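Local coordinates for protein E (Haemophilus influenzae, PDB 3ZH5) that acts as a multifunctional surface adhesin that binds host epithelial cells, vitronectin, laminin and plasminogen, helping the bacterium resist serum and evade immunity, at residues A[73-78]-A[120-124]. Numbering follows the deposited sequence.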
loop_
_atom_site.group_PDB
_atom_site.type_symbol
_atom_site.label_atom_id
_atom_site.label_comp_id
_atom_site.label_asym_id
_atom_site.label_seq_id
_atom_site.Cartn_x
_atom_site.Cartn_y
_atom_site.Cartn_z
ATOM N N LEU A 73 9.092 3.504 -4.934
ATOM C CA LEU A 73 9.011 4.896 -5.335
ATOM C C LEU A 73 10.363 5.506 -5.652
ATOM O O LEU A 73 11.293 5.438 -4.849
ATOM C CB LEU A 73 8.289 5.710 -4.227
ATOM C CG LEU A 73 8.293 7.228 -4.365
ATOM C CD1 LEU A 73 7.348 7.591 -5.500
ATOM C CD2 LEU A 73 7.840 7.883 -3.025
ATOM N N ASN A 74 10.455 6.172 -6.797
ATOM C CA ASN A 74 11.564 7.055 -7.086
ATOM C C ASN A 74 11.205 8.541 -6.837
ATOM O O ASN A 74 10.427 9.126 -7.578
ATOM C CB ASN A 74 12.022 6.850 -8.520
ATOM C CG ASN A 74 13.307 7.575 -8.821
ATOM O OD1 ASN A 74 13.842 8.294 -7.973
ATOM N ND2 ASN A 74 13.839 7.355 -10.004
ATOM N N CYS A 75 11.784 9.135 -5.802
ATOM C CA CYS A 75 11.444 10.498 -5.380
ATOM C C CYS A 75 11.929 11.550 -6.360
ATOM O O CYS A 75 11.476 12.691 -6.311
ATOM C CB CYS A 75 11.999 10.812 -3.970
ATOM S SG CYS A 75 11.168 9.879 -2.710
ATOM N N ALA A 76 12.847 11.191 -7.248
ATOM C CA ALA A 76 13.391 12.170 -8.197
ATOM C C ALA A 76 12.426 12.435 -9.388
ATOM O O ALA A 76 12.424 13.516 -9.973
ATOM C CB ALA A 76 14.741 11.705 -8.711
ATOM N N ASN A 77 11.634 11.445 -9.760
ATOM C CA ASN A 77 10.719 11.601 -10.905
ATOM C C ASN A 77 9.317 11.126 -10.592
ATOM O O ASN A 77 8.455 11.112 -11.471
ATOM C CB ASN A 77 11.278 10.892 -12.141
ATOM C CG ASN A 77 11.577 9.410 -11.900
ATOM O OD1 ASN A 77 11.111 8.804 -10.928
ATOM N ND2 ASN A 77 12.340 8.816 -12.813
ATOM N N TYR A 78 9.078 10.753 -9.336
ATOM C CA TYR A 78 7.776 10.256 -8.902
ATOM C C TYR A 78 7.266 9.084 -9.764
ATOM O O TYR A 78 6.064 8.948 -10.015
ATOM C CB TYR A 78 6.753 11.408 -8.860
ATOM C CG TYR A 78 6.716 12.208 -7.558
ATOM C CD1 TYR A 78 7.872 12.554 -6.891
ATOM C CD2 TYR A 78 5.496 12.641 -7.018
ATOM C CE1 TYR A 78 7.836 13.272 -5.699
ATOM C CE2 TYR A 78 5.443 13.360 -5.840
ATOM C CZ TYR A 78 6.625 13.681 -5.187
ATOM O OH TYR A 78 6.605 14.386 -4.015
ATOM N N ALA A 120 3.611 9.772 -1.967
ATOM C CA ALA A 120 4.948 10.140 -2.405
ATOM C C ALA A 120 5.411 11.476 -1.782
ATOM O O ALA A 120 6.572 11.607 -1.374
ATOM C CB ALA A 120 5.019 10.187 -3.904
ATOM N N GLN A 121 4.510 12.443 -1.669
ATOM C CA GLN A 121 4.866 13.700 -0.994
ATOM C C GLN A 121 5.286 13.432 0.427
ATOM O O GLN A 121 6.257 14.025 0.927
ATOM C CB GLN A 121 3.667 14.674 -0.981
ATOM C CG GLN A 121 3.189 14.982 -2.367
ATOM C CD GLN A 121 3.560 16.382 -2.817
ATOM O OE1 GLN A 121 2.761 17.325 -2.683
ATOM N NE2 GLN A 121 4.768 16.526 -3.374
ATOM N N ILE A 122 4.562 12.555 1.109
ATOM C CA ILE A 122 4.881 12.281 2.504
ATOM C C ILE A 122 6.169 11.495 2.611
ATOM O O ILE A 122 7.036 11.816 3.426
ATOM C CB ILE A 122 3.796 11.479 3.154
ATOM C CG1 ILE A 122 2.516 12.361 3.220
ATOM C CG2 ILE A 122 4.173 11.060 4.585
ATOM C CD1 ILE A 122 1.266 11.680 3.767
ATOM N N ILE A 123 6.295 10.452 1.790
ATOM C CA ILE A 123 7.481 9.606 1.911
ATOM C C ILE A 123 8.723 10.397 1.559
ATOM O O ILE A 123 9.726 10.369 2.299
ATOM C CB ILE A 123 7.401 8.341 1.064
ATOM C CG1 ILE A 123 6.521 7.325 1.757
ATOM C CG2 ILE A 123 8.822 7.679 0.911
ATOM C CD1 ILE A 123 6.024 6.288 0.798
ATOM N N CYS A 124 8.657 11.130 0.459
ATOM C CA CYS A 124 9.829 11.843 -0.012
ATOM C C CYS A 124 10.234 12.952 0.940
ATOM O O CYS A 124 11.414 13.149 1.176
ATOM C CB CYS A 124 9.607 12.363 -1.423
ATOM S SG CYS A 124 9.359 10.949 -2.577
#
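A120 sets its methyl group between two side chains of 73-78: CB lies over one face of the Y78 ring, 4.0 Å from its centroid and displaced toward the rim in a CH-pi contact, and touches L73 CD2 as well. One residue on, Q121 starts out away from the turn, but a bend at chi2 swings its amide back. Q121 NE2 then donates a nearly straight hydrogen bond of 2.9 Å to Y78 OH, which lies in the amide plane. Ring and amide stand 74° apart. The phenol is thus held both at its hydroxyl and over its face, and the ring of Y117 also meets it. I123 turns inward, its CG2 4.1 Å from L73 CD2, and extends this apolar layer to V42 and F44 of strand 41-50. C124 completes the turn of helix: its SG is bonded to C75 SG at 2.1 Å (chi3 -85°), lies 3.5 Å from L73 CD2 and approaches the Y78 ring obliquely. The whole exemplifies a disulfide tying a β-hairpin turn to a helix packed against an antiparallel sheet, the covalent link reinforced by a phenol hydrogen bond and apolar contacts beside it.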